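Long-range contact in probable dehydrogenase (Bordetella bronchiseptica, PDB 3MOI), which is a putative oxidoreductase of the GFO/IDH/MocA family that probably binds NAD(P) in its Rossmann domain: residues Ser141-Asn152 / Phe300-Ala310. Residues are numbered along the deposited sequence; the frame is centred on the assembly and turned at random.
Sequences SVGRVSMLNCFN and FGVMLVTCEHA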
loop_
_atom_site.group_PDB
_atom_site.type_symbol
_atom_site.label_atom_id
_atom_site.label_comp_id
_atom_site.label_asym_id
_atom_site.label_seq_id
_atom_site.Cartn_x
_atom_site.Cartn_y
_atom_site.Cartn_z
ATOM N N SER A 141 -6.246 -16.586 17.085
ATOM C CA SER A 141 -7.630 -16.131 17.310
ATOM C C SER A 141 -8.048 -15.269 16.177
ATOM O O SER A 141 -9.165 -15.315 15.716
ATOM C CB SER A 141 -7.792 -15.344 18.612
ATOM O OG SER A 141 -7.829 -16.239 19.700
ATOM N N VAL A 142 -7.081 -14.499 15.735
ATOM C CA VAL A 142 -7.218 -13.566 14.646
ATOM C C VAL A 142 -7.479 -14.256 13.319
ATOM O O VAL A 142 -7.898 -13.600 12.385
ATOM C CB VAL A 142 -5.921 -12.728 14.646
ATOM C CG1 VAL A 142 -5.243 -12.675 13.301
ATOM C CG2 VAL A 142 -6.156 -11.397 15.352
ATOM N N GLY A 143 -7.239 -15.572 13.251
ATOM C CA GLY A 143 -7.453 -16.416 12.043
ATOM C C GLY A 143 -6.251 -16.368 11.085
ATOM O O GLY A 143 -5.259 -15.758 11.414
ATOM N N ARG A 144 -6.360 -16.986 9.901
ATOM C CA ARG A 144 -5.295 -16.964 8.876
ATOM C C ARG A 144 -4.994 -15.613 8.221
ATOM O O ARG A 144 -5.906 -14.814 7.929
ATOM C CB ARG A 144 -5.611 -17.912 7.730
ATOM C CG ARG A 144 -5.672 -19.391 8.151
ATOM C CD ARG A 144 -4.802 -20.267 7.176
ATOM N NE ARG A 144 -5.381 -21.595 6.887
ATOM C CZ ARG A 144 -5.067 -22.338 5.816
ATOM N NH1 ARG A 144 -4.167 -21.902 4.913
ATOM N NH2 ARG A 144 -5.643 -23.529 5.650
ATOM N N VAL A 145 -3.709 -15.371 7.962
ATOM C CA VAL A 145 -3.312 -14.252 7.162
ATOM C C VAL A 145 -3.769 -14.482 5.741
ATOM O O VAL A 145 -3.527 -15.535 5.189
ATOM C CB VAL A 145 -1.819 -14.085 7.124
ATOM C CG1 VAL A 145 -1.437 -12.900 6.182
ATOM C CG2 VAL A 145 -1.283 -13.878 8.537
ATOM N N SER A 146 -4.443 -13.481 5.168
ATOM C CA SER A 146 -4.810 -13.485 3.754
ATOM C C SER A 146 -3.828 -12.664 2.926
ATOM O O SER A 146 -3.463 -13.055 1.833
ATOM C CB SER A 146 -6.230 -12.949 3.538
ATOM O OG SER A 146 -6.572 -12.997 2.141
ATOM N N MET A 147 -3.396 -11.540 3.453
ATOM C CA MET A 147 -2.575 -10.632 2.701
ATOM C C MET A 147 -1.916 -9.661 3.646
ATOM O O MET A 147 -2.438 -9.420 4.673
ATOM C CB MET A 147 -3.375 -9.908 1.603
ATOM C CG MET A 147 -4.347 -8.733 2.011
ATOM S SD MET A 147 -5.158 -7.915 0.601
ATOM C CE MET A 147 -6.183 -6.876 1.617
ATOM N N LEU A 148 -0.732 -9.167 3.323
ATOM C CA LEU A 148 -0.101 -8.093 4.071
ATOM C C LEU A 148 0.093 -6.890 3.186
ATOM O O LEU A 148 0.302 -7.038 2.001
ATOM C CB LEU A 148 1.295 -8.507 4.508
ATOM C CG LEU A 148 1.443 -9.402 5.732
ATOM C CD1 LEU A 148 1.255 -10.832 5.258
ATOM C CD2 LEU A 148 2.767 -9.172 6.303
ATOM N N ASN A 149 0.118 -5.703 3.776
ATOM C CA ASN A 149 0.439 -4.489 3.024
ATOM C C ASN A 149 1.479 -3.672 3.757
ATOM O O ASN A 149 1.228 -3.218 4.818
ATOM C CB ASN A 149 -0.856 -3.711 2.853
ATOM C CG ASN A 149 -0.721 -2.503 1.941
ATOM O OD1 ASN A 149 0.284 -2.328 1.263
ATOM N ND2 ASN A 149 -1.762 -1.670 1.905
ATOM N N CYS A 150 2.672 -3.520 3.227
ATOM C CA CYS A 150 3.711 -2.754 3.893
ATOM C C CYS A 150 4.120 -1.634 2.988
ATOM O O CYS A 150 4.418 -1.906 1.832
ATOM C CB CYS A 150 4.966 -3.645 4.130
ATOM S SG CYS A 150 4.497 -5.182 4.980
ATOM N N PHE A 151 4.257 -0.416 3.508
ATOM C CA PHE A 151 4.899 0.635 2.722
ATOM C C PHE A 151 5.709 1.547 3.619
ATOM O O PHE A 151 5.483 1.605 4.810
ATOM C CB PHE A 151 3.887 1.430 1.862
ATOM C CG PHE A 151 2.792 2.057 2.670
ATOM C CD1 PHE A 151 1.670 1.319 3.032
ATOM C CD2 PHE A 151 2.925 3.363 3.153
ATOM C CE1 PHE A 151 0.689 1.859 3.818
ATOM C CE2 PHE A 151 1.945 3.925 3.970
ATOM C CZ PHE A 151 0.817 3.179 4.299
ATOM N N ASN A 152 6.692 2.227 3.043
ATOM C CA ASN A 152 7.558 3.131 3.771
ATOM C C ASN A 152 7.972 4.135 2.742
ATOM O O ASN A 152 8.498 3.740 1.749
ATOM C CB ASN A 152 8.762 2.382 4.293
ATOM C CG ASN A 152 9.457 3.105 5.467
ATOM O OD1 ASN A 152 9.066 4.199 5.834
ATOM N ND2 ASN A 152 10.513 2.478 6.045
ATOM N N PHE A 300 8.857 0.176 10.811
ATOM C CA PHE A 300 9.408 0.480 9.483
ATOM C C PHE A 300 8.283 0.747 8.496
ATOM O O PHE A 300 7.666 -0.172 7.941
ATOM C CB PHE A 300 10.295 -0.676 9.009
ATOM C CG PHE A 300 11.183 -0.318 7.871
ATOM C CD1 PHE A 300 12.261 0.493 8.071
ATOM C CD2 PHE A 300 10.960 -0.842 6.609
ATOM C CE1 PHE A 300 13.117 0.833 7.043
ATOM C CE2 PHE A 300 11.792 -0.504 5.549
ATOM C CZ PHE A 300 12.890 0.356 5.773
ATOM N N GLY A 301 7.996 2.009 8.279
ATOM C CA GLY A 301 6.791 2.387 7.523
ATOM C C GLY A 301 5.605 1.791 8.254
ATOM O O GLY A 301 5.672 1.511 9.475
ATOM N N VAL A 302 4.543 1.542 7.510
ATOM C CA VAL A 302 3.403 0.901 8.076
ATOM C C VAL A 302 3.216 -0.478 7.530
ATOM O O VAL A 302 3.610 -0.777 6.438
ATOM C CB VAL A 302 2.095 1.718 7.931
ATOM C CG1 VAL A 302 2.365 3.251 7.681
ATOM C CG2 VAL A 302 1.154 1.059 7.006
ATOM N N MET A 303 2.600 -1.332 8.324
ATOM C CA MET A 303 2.492 -2.721 8.016
ATOM C C MET A 303 1.108 -3.164 8.445
ATOM O O MET A 303 0.852 -3.237 9.638
ATOM C CB MET A 303 3.598 -3.476 8.767
ATOM C CG MET A 303 5.050 -3.232 8.171
ATOM S SD MET A 303 6.454 -4.233 8.832
ATOM C CE MET A 303 5.523 -5.420 9.649
ATOM N N LEU A 304 0.233 -3.429 7.470
ATOM C CA LEU A 304 -1.163 -3.803 7.680
ATOM C C LEU A 304 -1.457 -5.278 7.345
ATOM O O LEU A 304 -1.438 -5.679 6.182
ATOM C CB LEU A 304 -2.082 -2.879 6.809
ATOM C CG LEU A 304 -2.118 -1.372 7.195
ATOM C CD1 LEU A 304 -2.370 -0.385 6.073
ATOM C CD2 LEU A 304 -3.153 -1.176 8.279
ATOM N N VAL A 305 -1.757 -6.086 8.351
ATOM C CA VAL A 305 -1.844 -7.535 8.132
ATOM C C VAL A 305 -3.279 -7.871 8.127
ATOM O O VAL A 305 -3.913 -7.698 9.137
ATOM C CB VAL A 305 -1.183 -8.282 9.279
ATOM C CG1 VAL A 305 -1.273 -9.777 9.103
ATOM C CG2 VAL A 305 0.211 -7.770 9.434
ATOM N N THR A 306 -3.836 -8.341 7.032
ATOM C CA THR A 306 -5.231 -8.567 7.102
ATOM C C THR A 306 -5.538 -10.063 7.247
ATOM O O THR A 306 -5.240 -10.903 6.391
ATOM C CB THR A 306 -6.059 -7.724 6.008
ATOM O OG1 THR A 306 -6.813 -8.554 5.144
ATOM C CG2 THR A 306 -5.264 -6.788 5.291
ATOM N N CYS A 307 -6.077 -10.403 8.415
ATOM C CA CYS A 307 -6.464 -11.764 8.709
ATOM C C CYS A 307 -7.967 -11.959 8.641
ATOM O O CYS A 307 -8.695 -11.018 8.496
ATOM C CB CYS A 307 -5.939 -12.162 10.061
ATOM S SG CYS A 307 -4.271 -11.598 10.379
ATOM N N GLU A 308 -8.403 -13.214 8.715
ATOM C CA GLU A 308 -9.819 -13.572 8.711
ATOM C C GLU A 308 -10.619 -12.762 9.757
ATOM O O GLU A 308 -11.672 -12.261 9.463
ATOM C CB GLU A 308 -10.012 -15.067 9.032
ATOM C CG GLU A 308 -9.773 -16.056 7.893
ATOM C CD GLU A 308 -9.514 -17.540 8.361
ATOM O OE1 GLU A 308 -8.943 -17.820 9.474
ATOM O OE2 GLU A 308 -9.887 -18.424 7.545
ATOM N N HIS A 309 -10.117 -12.639 10.977
ATOM C CA HIS A 309 -10.942 -12.023 12.024
ATOM C C HIS A 309 -10.437 -10.646 12.469
ATOM O O HIS A 309 -10.979 -10.064 13.400
ATOM C CB HIS A 309 -11.164 -13.011 13.208
ATOM C CG HIS A 309 -11.888 -14.274 12.805
ATOM N ND1 HIS A 309 -11.386 -15.538 13.040
ATOM C CD2 HIS A 309 -13.042 -14.455 12.124
ATOM C CE1 HIS A 309 -12.209 -16.440 12.536
ATOM N NE2 HIS A 309 -13.223 -15.806 11.978
ATOM N N ALA A 310 -9.493 -10.067 11.733
ATOM C CA ALA A 310 -8.946 -8.782 12.122
ATOM C C ALA A 310 -7.955 -8.239 11.107
ATOM O O ALA A 310 -7.386 -9.019 10.354
ATOM C CB ALA A 310 -8.233 -8.922 13.477
#
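Strand 145-152 pairs antiparallel with strand 302-307, their axes 4.6 Å apart at closest. Met147, Asn149 and Phe151 form hydrogen-bonded pairs with Thr306, Leu304 and Val302; the bond from Leu304 N to Asn149 O (2.8 Å) is almost straight, at 177°. Ser146 and Met147 both face Thr306 in a classic beta bulge: Thr306 O accepts from Ser146 N, while Thr306 N donates to Met147 O. Beyond the strands, Glu308 is bound twice to Arg144. Its OE1 takes Arg144 N (2.7 Å) from above the carboxylate plane, and its N donates to Arg144 O.

One sheet face carries Val145, Leu148, Cys150, Met303, Val305 and Cys307. Here Cys150 SG lies 3.8 Å from Met303 CG, and helix 179-190 covers Leu148 and Met303. On the other face, both methyls of Val302 pack against the Phe151 ring. A chi1 of 57° tucks the ring back over its own backbone, and Phe151 CE1 comes within 3.3 Å of Val302 CG2. At the far end Asn152 ND2 stands 3.0 Å above the centre of the Phe300 ring, amide and ring planes 82° apart.

The face with Phe151 meets the second subunit, where the Phe151 ring meets that of Phe151 of the second subunit and Asn149 ND2 is hydrogen-bonded to Tyr153 OH of that subunit. These are central strands of the large, mostly antiparallel sheet characteristic of the GFO/IDH/MocA C-terminal domain, whose face turned away from helix 179-190 packs against the second subunit in this assembly.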